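Local coordinates for protein 2-methyl-3-hydroxypyridine-5-carboxylic acid oxygenase (Mesorhizobium loti, PDB 3ALJ) that uses FAD to oxygenate 2-methyl-3-hydroxypyridine-5-carboxylic acid, probably opening the pyridine ring in the breakdown of vitamin B6 compounds, at residues R13-G18 / L147-I152; G23-I28 / D111-R116; R38-S43 / D123-S128. One frame throughout, in Å; residues are numbered along the deposited sequence.

Contact 1: residues R13-G18 / L147-I152; sequences RAEVAG and LEADLI. With FAD (flavin-adenine dinucleotide), chain B.
Ala14 pairs with Leu151 and Glu15 with Ile152 as parallel bridges, and Glu15 N bonds almost straight to Leu151 O (3.0 Å, 167° at the hydrogen). Two residues before Glu15, Arg13 O takes Asp150 N at 2.9 Å and, weakly, Leu151 N. The Asp150 side chain also grips Arg13. Its CG lies anti to its own carbonyl carbon, with chi1 at -53°, and this brings Asp150 OD2 within 2.8 Å of Arg13 N through the anti lone pair. Arg13 is thus held at both its amide and its carbonyl. Glu15 CG lies on Ala149 CB at 3.6 Å, and the bend at chi2 then turns the carboxylate against Leu147. The two side chains cross at about a right angle, with Glu15 OE1 3.6 Å from Leu147 CD1. OE1 is hydrogen-bonded to His40 NE2. OE2 accepts from a water that also donates to Glu148 O and takes Arg13 NH2 at the guanidinium edge. Without the carboxylate, as with an alanine here, His40 NE2 and the water would probably lose this partner, and Leu147 and Ala149 part of their packing. On the other face Ala14 CB meets Leu151 CD2 at 4.0 Å. Strand 13-17 lies between strands 36-40 and 151-154. Leu139 of strand 138-141 packs on Glu15 and Ile152, while Leu151 rests on Val321 and Leu325 of helix 321-349.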
loop_
_atom_site.group_PDB
_atom_site.type_symbol
_atom_site.label_atom_id
_atom_site.label_comp_id
_atom_site.label_asym_id
_atom_site.label_seq_id
_atom_site.Cartn_x
_atom_site.Cartn_y
_atom_site.Cartn_z
ATOM N N ARG A 13 -5.719 16.558 21.063
ATOM C CA ARG A 13 -6.498 15.395 20.731
ATOM C C ARG A 13 -6.634 15.207 19.176
ATOM O O ARG A 13 -6.890 16.167 18.494
ATOM C CB ARG A 13 -7.903 15.573 21.325
ATOM C CG ARG A 13 -8.650 14.184 21.222
ATOM C CD ARG A 13 -9.975 14.017 21.790
ATOM N NE ARG A 13 -9.810 14.193 23.209
ATOM C CZ ARG A 13 -10.869 14.268 23.993
ATOM N NH1 ARG A 13 -10.694 14.521 25.317
ATOM N NH2 ARG A 13 -12.082 14.122 23.467
ATOM N N ALA A 14 -6.399 13.959 18.753
ATOM C CA ALA A 14 -6.611 13.649 17.312
ATOM C C ALA A 14 -7.651 12.529 17.251
ATOM O O ALA A 14 -7.632 11.578 17.998
ATOM C CB ALA A 14 -5.279 13.174 16.771
ATOM N N GLU A 15 -8.488 12.694 16.214
ATOM C CA GLU A 15 -9.465 11.586 15.870
ATOM C C GLU A 15 -9.078 11.172 14.431
ATOM O O GLU A 15 -9.031 11.987 13.511
ATOM C CB GLU A 15 -10.920 12.155 15.903
ATOM C CG GLU A 15 -11.371 12.510 17.319
ATOM C CD GLU A 15 -11.756 11.316 18.118
ATOM O OE1 GLU A 15 -11.685 10.180 17.607
ATOM O OE2 GLU A 15 -12.137 11.475 19.278
ATOM N N VAL A 16 -8.812 9.866 14.273
ATOM C CA VAL A 16 -8.359 9.297 13.016
ATOM C C VAL A 16 -9.464 8.420 12.502
ATOM O O VAL A 16 -9.984 7.513 13.258
ATOM C CB VAL A 16 -7.090 8.485 13.260
ATOM C CG1 VAL A 16 -6.634 7.795 11.949
ATOM C CG2 VAL A 16 -5.978 9.314 13.852
ATOM N N ALA A 17 -9.921 8.657 11.287
ATOM C CA ALA A 17 -10.855 7.760 10.604
ATOM C C ALA A 17 -10.090 6.810 9.687
ATOM O O ALA A 17 -9.473 7.274 8.700
ATOM C CB ALA A 17 -11.777 8.718 9.749
ATOM N N GLY A 18 -10.279 5.508 9.954
ATOM C CA GLY A 18 -9.678 4.441 9.093
ATOM C C GLY A 18 -8.556 3.749 9.782
ATOM O O GLY A 18 -7.616 4.363 10.297
ATOM N N LEU A 147 -17.607 13.991 17.677
ATOM C CA LEU A 147 -16.332 14.047 18.393
ATOM C C LEU A 147 -15.616 15.330 18.071
ATOM O O LEU A 147 -15.474 15.686 16.917
ATOM C CB LEU A 147 -15.494 12.792 17.949
ATOM C CG LEU A 147 -16.149 11.391 18.241
ATOM C CD1 LEU A 147 -15.289 10.242 17.644
ATOM C CD2 LEU A 147 -16.304 11.286 19.698
ATOM N N GLU A 148 -15.171 16.059 19.085
ATOM C CA GLU A 148 -14.392 17.261 18.796
ATOM C C GLU A 148 -12.903 16.883 19.004
ATOM O O GLU A 148 -12.523 16.077 19.864
ATOM C CB GLU A 148 -14.727 18.364 19.834
ATOM C CG GLU A 148 -16.184 18.897 19.732
ATOM C CD GLU A 148 -16.428 19.960 20.769
ATOM O OE1 GLU A 148 -17.339 19.751 21.607
ATOM O OE2 GLU A 148 -15.678 20.979 20.748
ATOM N N ALA A 149 -12.074 17.544 18.199
ATOM C CA ALA A 149 -10.665 17.255 18.247
ATOM C C ALA A 149 -9.883 18.471 17.802
ATOM O O ALA A 149 -10.382 19.302 17.027
ATOM C CB ALA A 149 -10.355 16.010 17.368
ATOM N N ASP A 150 -8.576 18.457 18.121
ATOM C CA ASP A 150 -7.680 19.457 17.507
ATOM C C ASP A 150 -7.188 19.097 16.117
ATOM O O ASP A 150 -6.724 19.932 15.370
ATOM C CB ASP A 150 -6.457 19.592 18.413
ATOM C CG ASP A 150 -6.871 19.898 19.928
ATOM O OD1 ASP A 150 -7.497 21.015 20.087
ATOM O OD2 ASP A 150 -6.735 19.112 20.854
ATOM N N LEU A 151 -7.341 17.800 15.765
ATOM C CA LEU A 151 -6.921 17.328 14.386
ATOM C C LEU A 151 -7.826 16.182 14.075
ATOM O O LEU A 151 -8.135 15.340 14.923
ATOM C CB LEU A 151 -5.462 16.804 14.499
ATOM C CG LEU A 151 -4.933 16.030 13.252
ATOM C CD1 LEU A 151 -4.695 17.025 12.104
ATOM C CD2 LEU A 151 -3.700 15.256 13.692
ATOM N N ILE A 152 -8.261 16.237 12.831
ATOM C CA ILE A 152 -9.058 15.107 12.254
ATOM C C ILE A 152 -8.262 14.498 11.099
ATOM O O ILE A 152 -7.874 15.258 10.189
ATOM C CB ILE A 152 -10.397 15.590 11.725
ATOM C CG1 ILE A 152 -11.192 16.280 12.866
ATOM C CG2 ILE A 152 -11.170 14.434 11.049
ATOM C CD1 ILE A 152 -12.552 16.586 12.375
HETATM P PA FAD B . -6.928 1.433 3.139
HETATM O O1A FAD B . -5.816 0.435 3.228
HETATM O O2A FAD B . -7.942 1.272 2.163
HETATM O O5B FAD B . -7.576 1.485 4.589
HETATM C C5B FAD B . -8.732 2.341 4.869
HETATM C C4B FAD B . -9.315 1.685 6.104
HETATM O O4B FAD B . -10.414 2.605 6.426
HETATM C C3B FAD B . -9.964 0.369 5.884
HETATM O O3B FAD B . -9.628 -0.560 6.936
HETATM C C2B FAD B . -11.493 0.719 5.787
HETATM O O2B FAD B . -12.352 -0.349 6.224
HETATM C C1B FAD B . -11.644 1.841 6.761
HETATM N N9A FAD B . -12.659 2.787 6.420
HETATM C C8A FAD B . -13.155 3.143 5.186
HETATM N N7A FAD B . -14.054 4.134 5.286
HETATM C C5A FAD B . -14.151 4.423 6.638
HETATM C C6A FAD B . -14.842 5.407 7.340
HETATM N N6A FAD B . -15.690 6.270 6.686
HETATM N N1A FAD B . -14.671 5.429 8.664
HETATM C C2A FAD B . -13.886 4.565 9.317
HETATM N N3A FAD B . -13.149 3.602 8.691
HETATM C C4A FAD B . -13.286 3.583 7.337
HETATM N N1 FAD B . 1.093 -0.327 -1.982
HETATM C C2 FAD B . 2.342 -0.573 -1.632
HETATM O O2 FAD B . 3.005 0.182 -0.904
HETATM N N3 FAD B . 2.980 -1.721 -2.101
HETATM C C4 FAD B . 2.318 -2.650 -2.905
HETATM O O4 FAD B . 2.901 -3.765 -3.178
HETATM C C4X FAD B . 1.017 -2.352 -3.269
HETATM N N5 FAD B . 0.326 -3.214 -4.190
HETATM C C5X FAD B . -0.948 -2.871 -4.602
HETATM C C6 FAD B . -1.612 -3.632 -5.580
HETATM C C7 FAD B . -2.901 -3.333 -5.942
HETATM C C7M FAD B . -3.610 -4.208 -7.015
HETATM C C8 FAD B . -3.542 -2.236 -5.407
HETATM C C8M FAD B . -4.980 -1.843 -5.818
HETATM C C9 FAD B . -2.891 -1.463 -4.435
HETATM C C9A FAD B . -1.558 -1.750 -4.052
HETATM N N10 FAD B . -0.838 -0.934 -3.073
HETATM C C10 FAD B . 0.433 -1.225 -2.747
HETATM C "C1'" FAD B . -1.532 0.317 -2.502
HETATM C "C2'" FAD B . -2.070 -0.004 -1.115
HETATM O "O2'" FAD B . -2.959 -1.138 -1.201
HETATM C "C3'" FAD B . -2.927 1.176 -0.617
HETATM O "O3'" FAD B . -2.303 2.411 -1.135
HETATM C "C4'" FAD B . -2.965 1.326 0.847
HETATM O "O4'" FAD B . -3.617 0.136 1.375
HETATM C "C5'" FAD B . -3.796 2.493 1.269
HETATM O "O5'" FAD B . -3.808 2.553 2.692
HETATM P P FAD B . -4.885 3.500 3.357
HETATM O O1P FAD B . -4.712 3.315 4.804
HETATM O O2P FAD B . -4.853 4.883 2.785
HETATM O O3P FAD B . -6.307 2.899 2.873
HETATM O O HOH W 1 -12.967 13.535 20.771
#

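Contact 2: residues G23-I28 / D111-R116; sequences GLTAAI and DALVNR
Leu24 and Leu113 face each other across two helix segments that run in roughly the same direction. The segment axes come within 9.7 Å at an angle of 28°. The two leucines cross obliquely. One branch of Leu24, CD1, does most of the touching. Leu24 CD1 meets Leu113 CB at 3.8 Å on the near side of the helix and Val114 CG2, also at 3.8 Å. The CB of Val114 points away from helix 21-32, but its CG2 branch, anti to its own carbonyl carbon, turns back far enough to reach Leu24. Ile28 follows one helical turn after Leu24. Its CG1 lies anti to the carbonyl carbon, with chi1 at -73°, and the extended arm carries CD1 across to the other helix. There Ile28 CD1 lies 3.4 Å from Leu113 O and 4.0 Å from Leu113 CD2. Ile28 CD1 also rests on Arg116 CG at 3.8 Å, and Ile28 CG2 flanks that carbon too. Arg116 contributes its aliphatic stem. The chain bends at chi2, and the guanidinium is engaged outside the segments, NE with Leu66 O and NH2 with Gln32 OE1. Thr25 only grazes Leu113, its OG1 bonded to Phe21 O one turn back. Leu66 packs against Thr25, Ile28 and Leu113. On the strand side Leu24 touches Leu39. No hydrogen bond joins the two segments. The contact is almost wholly hydrocarbon, apart from the Ile28 methyl on Leu113 O, so it rests on close packing and burial of apolar surface. The polar ends of Thr25 and Arg116 have their partners outside this interface, which leaves hydrocarbon as the main joining material between helix 21-32 and helix 106-119.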
loop_
_atom_site.group_PDB
_atom_site.type_symbol
_atom_site.label_atom_id
_atom_site.label_comp_id
_atom_site.label_asym_id
_atom_site.label_seq_id
_atom_site.Cartn_x
_atom_site.Cartn_y
_atom_site.Cartn_z
ATOM N N GLY A 23 -3.936 5.185 8.502
ATOM C CA GLY A 23 -4.469 5.592 9.806
ATOM C C GLY A 23 -3.717 5.067 11.000
ATOM O O GLY A 23 -3.506 5.802 11.978
ATOM N N LEU A 24 -3.275 3.830 10.846
ATOM C CA LEU A 24 -2.468 3.258 11.939
ATOM C C LEU A 24 -1.104 3.959 12.039
ATOM O O LEU A 24 -0.620 4.172 13.158
ATOM C CB LEU A 24 -2.271 1.764 11.704
ATOM C CG LEU A 24 -3.522 0.886 11.915
ATOM C CD1 LEU A 24 -3.280 -0.541 11.337
ATOM C CD2 LEU A 24 -3.816 0.788 13.396
ATOM N N THR A 25 -0.488 4.300 10.895
ATOM C CA THR A 25 0.762 5.035 10.944
ATOM C C THR A 25 0.545 6.373 11.578
ATOM O O THR A 25 1.320 6.773 12.480
ATOM C CB THR A 25 1.282 5.213 9.490
ATOM O OG1 THR A 25 1.713 3.947 8.957
ATOM C CG2 THR A 25 2.527 6.181 9.504
ATOM N N ALA A 26 -0.518 7.120 11.173
ATOM C CA ALA A 26 -0.763 8.412 11.794
ATOM C C ALA A 26 -1.023 8.268 13.271
ATOM O O ALA A 26 -0.454 9.066 14.090
ATOM C CB ALA A 26 -2.015 9.114 11.086
ATOM N N ALA A 27 -1.812 7.292 13.660
ATOM C CA ALA A 27 -2.086 7.123 15.084
ATOM C C ALA A 27 -0.868 6.830 15.944
ATOM O O ALA A 27 -0.707 7.412 16.999
ATOM C CB ALA A 27 -3.184 6.098 15.297
ATOM N N ILE A 28 0.000 5.961 15.470
ATOM C CA ILE A 28 1.198 5.605 16.227
ATOM C C ILE A 28 2.103 6.807 16.317
ATOM O O ILE A 28 2.604 7.108 17.393
ATOM C CB ILE A 28 1.887 4.449 15.545
ATOM C CG1 ILE A 28 1.136 3.157 15.727
ATOM C CG2 ILE A 28 3.325 4.307 16.115
ATOM C CD1 ILE A 28 1.575 2.029 14.712
ATOM N N ASP A 111 -0.882 -6.445 11.118
ATOM C CA ASP A 111 -0.885 -6.903 12.500
ATOM C C ASP A 111 0.273 -6.268 13.256
ATOM O O ASP A 111 0.082 -5.789 14.401
ATOM C CB ASP A 111 -0.825 -8.453 12.561
ATOM C CG ASP A 111 -2.139 -9.120 12.143
ATOM O OD1 ASP A 111 -3.167 -8.478 11.731
ATOM O OD2 ASP A 111 -1.919 -10.388 12.075
ATOM N N ALA A 112 1.439 -6.008 12.599
ATOM C CA ALA A 112 2.500 -5.323 13.290
ATOM C C ALA A 112 2.140 -3.916 13.668
ATOM O O ALA A 112 2.449 -3.498 14.801
ATOM C CB ALA A 112 3.773 -5.330 12.386
ATOM N N LEU A 113 1.429 -3.210 12.800
ATOM C CA LEU A 113 0.958 -1.906 13.155
ATOM C C LEU A 113 -0.114 -1.889 14.244
ATOM O O LEU A 113 -0.023 -1.000 15.114
ATOM C CB LEU A 113 0.463 -1.182 11.866
ATOM C CG LEU A 113 1.597 -0.902 10.827
ATOM C CD1 LEU A 113 0.879 -0.491 9.501
ATOM C CD2 LEU A 113 2.468 0.219 11.281
ATOM N N VAL A 114 -1.096 -2.810 14.132
ATOM C CA VAL A 114 -2.104 -2.833 15.235
ATOM C C VAL A 114 -1.407 -3.138 16.512
ATOM O O VAL A 114 -1.746 -2.440 17.535
ATOM C CB VAL A 114 -3.117 -3.885 14.854
ATOM C CG1 VAL A 114 -4.038 -4.156 16.069
ATOM C CG2 VAL A 114 -3.984 -3.451 13.671
ATOM N N ASN A 115 -0.432 -4.050 16.533
ATOM C CA ASN A 115 0.210 -4.487 17.844
ATOM C C ASN A 115 0.932 -3.284 18.400
ATOM O O ASN A 115 0.856 -3.087 19.655
ATOM C CB ASN A 115 1.135 -5.663 17.605
ATOM C CG ASN A 115 0.373 -7.012 17.315
ATOM O OD1 ASN A 115 0.980 -7.953 16.837
ATOM N ND2 ASN A 115 -0.916 -7.055 17.576
ATOM N N ARG A 116 1.572 -2.457 17.591
ATOM C CA ARG A 116 2.284 -1.311 18.085
ATOM C C ARG A 116 1.341 -0.238 18.568
ATOM O O ARG A 116 1.570 0.363 19.613
ATOM C CB ARG A 116 3.277 -0.796 16.958
ATOM C CG ARG A 116 3.954 0.433 17.280
ATOM C CD ARG A 116 4.893 0.264 18.569
ATOM N NE ARG A 116 5.667 1.459 18.714
ATOM C CZ ARG A 116 6.235 1.791 19.900
ATOM N NH1 ARG A 116 6.095 0.975 20.974
ATOM N NH2 ARG A 116 6.883 2.897 20.029
#

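Contact 3: residues R38-S43 / D123-S128; sequences RLHEKS and DISVNS. With FAD (flavin-adenine dinucleotide), chain B.
His40 CG is anti to its own carbonyl carbon (chi1 -57°), and Ser128 OG is anti to its backbone N (chi1 -170°). These two settings bring His40 ND1 and Ser128 OG to a 2.8 Å hydrogen bond. OG lies at the ring edge, near the ring plane, and either atom could be the donor. NE2 of the same ring is hydrogen-bonded to Glu15 OE1. On the face of the sheet opposite His40 and Ser125, Leu39 and Ile124 lie side by side, pointing the same way. The parallel backbone ladder is regular: Leu39 N to Asp123 O, Ser125 N to Leu39 O and Glu41 N to Ser125 O are all nearly straight. Past the strands, Ser128 N bonds to Glu41 O from above the carbonyl plane, and Asn127 N does the same to Ser43 O. The Glu41 chain bends at chi2 and takes both ribose hydroxyls: FAD O2B donates to Glu41 OE1 and FAD O3B to Glu41 OE2, both at 2.7 Å. Ser43 N, 2.9 Å from Glu41 OE1, and Gly19 N, on OE2, fix the carboxylate. An acidic residue at the end of the second strand, gripping the adenosine ribose, is characteristic of the Rossmann-type dinucleotide fold of FAD enzymes.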
loop_
_atom_site.group_PDB
_atom_site.type_symbol
_atom_site.label_atom_id
_atom_site.label_comp_id
_atom_site.label_asym_id
_atom_site.label_seq_id
_atom_site.Cartn_x
_atom_site.Cartn_y
_atom_site.Cartn_z
ATOM N N ARG A 38 -7.449 8.768 19.109
ATOM C CA ARG A 38 -8.424 7.719 19.041
ATOM C C ARG A 38 -8.617 7.369 17.556
ATOM O O ARG A 38 -8.562 8.322 16.689
ATOM C CB ARG A 38 -9.777 8.239 19.581
ATOM C CG ARG A 38 -9.617 8.643 21.117
ATOM C CD ARG A 38 -9.505 10.151 21.204
ATOM N NE ARG A 38 -9.260 10.610 22.600
ATOM C CZ ARG A 38 -10.245 10.737 23.499
ATOM N NH1 ARG A 38 -9.913 11.213 24.690
ATOM N NH2 ARG A 38 -11.547 10.463 23.194
ATOM N N LEU A 39 -8.739 6.104 17.240
ATOM C CA LEU A 39 -8.885 5.643 15.814
ATOM C C LEU A 39 -10.157 4.900 15.648
ATOM O O LEU A 39 -10.529 4.055 16.526
ATOM C CB LEU A 39 -7.652 4.752 15.488
ATOM C CG LEU A 39 -7.693 4.188 14.047
ATOM C CD1 LEU A 39 -6.228 4.163 13.462
ATOM C CD2 LEU A 39 -8.298 2.850 13.908
ATOM N N HIS A 40 -10.844 5.166 14.545
ATOM C CA HIS A 40 -12.136 4.594 14.240
ATOM C C HIS A 40 -12.080 3.750 12.964
ATOM O O HIS A 40 -11.862 4.346 11.864
ATOM C CB HIS A 40 -13.150 5.708 14.115
ATOM C CG HIS A 40 -13.240 6.553 15.350
ATOM N ND1 HIS A 40 -14.063 6.223 16.435
ATOM C CD2 HIS A 40 -12.467 7.609 15.747
ATOM C CE1 HIS A 40 -13.813 7.099 17.427
ATOM N NE2 HIS A 40 -12.888 7.975 17.019
ATOM N N GLU A 41 -12.270 2.453 13.087
ATOM C CA GLU A 41 -12.345 1.579 11.905
ATOM C C GLU A 41 -13.813 1.171 11.647
ATOM O O GLU A 41 -14.420 0.616 12.595
ATOM C CB GLU A 41 -11.434 0.316 12.166
ATOM C CG GLU A 41 -11.658 -0.804 11.181
ATOM C CD GLU A 41 -11.504 -0.369 9.734
ATOM O OE1 GLU A 41 -12.344 -0.672 8.860
ATOM O OE2 GLU A 41 -10.435 0.259 9.419
ATOM N N LYS A 42 -14.269 1.365 10.436
ATOM C CA LYS A 42 -15.663 1.005 10.085
ATOM C C LYS A 42 -15.956 -0.455 10.179
ATOM O O LYS A 42 -17.051 -0.886 10.623
ATOM C CB LYS A 42 -15.955 1.595 8.693
ATOM C CG LYS A 42 -17.249 1.017 8.034
ATOM C CD LYS A 42 -17.406 1.652 6.586
ATOM C CE LYS A 42 -16.281 1.260 5.672
ATOM N NZ LYS A 42 -16.668 1.657 4.238
ATOM N N SER A 43 -15.025 -1.295 9.746
ATOM C CA SER A 43 -15.246 -2.760 9.701
ATOM C C SER A 43 -15.324 -3.322 11.097
ATOM O O SER A 43 -14.929 -2.712 12.128
ATOM C CB SER A 43 -14.100 -3.418 8.899
ATOM O OG SER A 43 -14.298 -2.966 7.579
ATOM N N ASP A 123 -6.428 4.419 21.446
ATOM C CA ASP A 123 -7.785 3.918 21.624
ATOM C C ASP A 123 -8.321 3.568 20.216
ATOM O O ASP A 123 -8.654 4.478 19.442
ATOM C CB ASP A 123 -8.565 5.071 22.240
ATOM C CG ASP A 123 -9.993 4.750 22.539
ATOM O OD1 ASP A 123 -10.471 3.689 22.144
ATOM O OD2 ASP A 123 -10.604 5.627 23.216
ATOM N N ILE A 124 -8.556 2.302 19.959
ATOM C CA ILE A 124 -9.051 1.833 18.659
ATOM C C ILE A 124 -10.457 1.308 18.856
ATOM O O ILE A 124 -10.765 0.520 19.779
ATOM C CB ILE A 124 -8.215 0.638 18.169
ATOM C CG1 ILE A 124 -6.762 1.150 17.883
ATOM C CG2 ILE A 124 -8.794 0.077 16.902
ATOM C CD1 ILE A 124 -5.806 -0.014 17.571
ATOM N N SER A 125 -11.331 1.822 18.005
ATOM C CA SER A 125 -12.711 1.283 17.944
ATOM C C SER A 125 -12.983 0.621 16.613
ATOM O O SER A 125 -12.673 1.164 15.575
ATOM C CB SER A 125 -13.679 2.447 18.073
ATOM O OG SER A 125 -13.593 3.046 19.370
ATOM N N VAL A 126 -13.604 -0.551 16.635
ATOM C CA VAL A 126 -14.168 -1.193 15.457
ATOM C C VAL A 126 -15.690 -0.939 15.339
ATOM O O VAL A 126 -16.272 -0.301 16.266
ATOM C CB VAL A 126 -13.902 -2.641 15.316
ATOM C CG1 VAL A 126 -12.384 -3.012 15.154
ATOM C CG2 VAL A 126 -14.475 -3.450 16.601
ATOM N N ASN A 127 -16.243 -1.242 14.151
ATOM C CA ASN A 127 -17.684 -0.902 13.901
ATOM C C ASN A 127 -17.909 0.575 14.149
ATOM O O ASN A 127 -18.975 1.041 14.695
ATOM C CB ASN A 127 -18.614 -1.681 14.913
ATOM C CG ASN A 127 -18.563 -3.146 14.743
ATOM O OD1 ASN A 127 -18.255 -3.913 15.687
ATOM N ND2 ASN A 127 -18.833 -3.530 13.609
ATOM N N SER A 128 -16.934 1.449 13.753
ATOM C CA SER A 128 -16.954 2.860 14.060
ATOM C C SER A 128 -16.592 3.652 12.820
ATOM O O SER A 128 -15.400 3.801 12.429
ATOM C CB SER A 128 -15.917 3.101 15.190
ATOM O OG SER A 128 -16.098 4.479 15.694
HETATM P PA FAD B . -6.928 1.433 3.139
HETATM O O1A FAD B . -5.816 0.435 3.228
HETATM O O2A FAD B . -7.942 1.272 2.163
HETATM O O5B FAD B . -7.576 1.485 4.589
HETATM C C5B FAD B . -8.732 2.341 4.869
HETATM C C4B FAD B . -9.315 1.685 6.104
HETATM O O4B FAD B . -10.414 2.605 6.426
HETATM C C3B FAD B . -9.964 0.369 5.884
HETATM O O3B FAD B . -9.628 -0.560 6.936
HETATM C C2B FAD B . -11.493 0.719 5.787
HETATM O O2B FAD B . -12.352 -0.349 6.224
HETATM C C1B FAD B . -11.644 1.841 6.761
HETATM N N9A FAD B . -12.659 2.787 6.420
HETATM C C8A FAD B . -13.155 3.143 5.186
HETATM N N7A FAD B . -14.054 4.134 5.286
HETATM C C5A FAD B . -14.151 4.423 6.638
HETATM C C6A FAD B . -14.842 5.407 7.340
HETATM N N6A FAD B . -15.690 6.270 6.686
HETATM N N1A FAD B . -14.671 5.429 8.664
HETATM C C2A FAD B . -13.886 4.565 9.317
HETATM N N3A FAD B . -13.149 3.602 8.691
HETATM C C4A FAD B . -13.286 3.583 7.337
HETATM N N1 FAD B . 1.093 -0.327 -1.982
HETATM C C2 FAD B . 2.342 -0.573 -1.632
HETATM O O2 FAD B . 3.005 0.182 -0.904
HETATM N N3 FAD B . 2.980 -1.721 -2.101
HETATM C C4 FAD B . 2.318 -2.650 -2.905
HETATM O O4 FAD B . 2.901 -3.765 -3.178
HETATM C C4X FAD B . 1.017 -2.352 -3.269
HETATM N N5 FAD B . 0.326 -3.214 -4.190
HETATM C C5X FAD B . -0.948 -2.871 -4.602
HETATM C C6 FAD B . -1.612 -3.632 -5.580
HETATM C C7 FAD B . -2.901 -3.333 -5.942
HETATM C C7M FAD B . -3.610 -4.208 -7.015
HETATM C C8 FAD B . -3.542 -2.236 -5.407
HETATM C C8M FAD B . -4.980 -1.843 -5.818
HETATM C C9 FAD B . -2.891 -1.463 -4.435
HETATM C C9A FAD B . -1.558 -1.750 -4.052
HETATM N N10 FAD B . -0.838 -0.934 -3.073
HETATM C C10 FAD B . 0.433 -1.225 -2.747
HETATM C "C1'" FAD B . -1.532 0.317 -2.502
HETATM C "C2'" FAD B . -2.070 -0.004 -1.115
HETATM O "O2'" FAD B . -2.959 -1.138 -1.201
HETATM C "C3'" FAD B . -2.927 1.176 -0.617
HETATM O "O3'" FAD B . -2.303 2.411 -1.135
HETATM C "C4'" FAD B . -2.965 1.326 0.847
HETATM O "O4'" FAD B . -3.617 0.136 1.375
HETATM C "C5'" FAD B . -3.796 2.493 1.269
HETATM O "O5'" FAD B . -3.808 2.553 2.692
HETATM P P FAD B . -4.885 3.500 3.357
HETATM O O1P FAD B . -4.712 3.315 4.804
HETATM O O2P FAD B . -4.853 4.883 2.785
HETATM O O3P FAD B . -6.307 2.899 2.873
HETATM O O HOH W 2 -11.672 4.898 19.152
#

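Overall arrangement
Contacts 1 and 3 both reach one sheet, in which strands 13-17 and 36-40 are neighbours. Their centres are about 12 Å apart, and Gly18 N lies 2.7 Å from His40 O, a probable hydrogen bond. Helix 21-32 of contact 2 packs on that sheet, with helix 106-119 against it. Val16 CG1 lies 3.7 Å from Gly23 O, and Leu39 CD1 lies 3.5 Å from the same Gly23 O. The centre of contact 2 is about 16 Å from that of contact 1 and about 12 Å from that of contact 3. Contacts 1 and 3 both touch the adenosine part of FAD, contact 1 through Gly18 CA, 3.3 Å from FAD O4B. The Leu24 side chain of contact 2 stays about 7 Å from the cofactor.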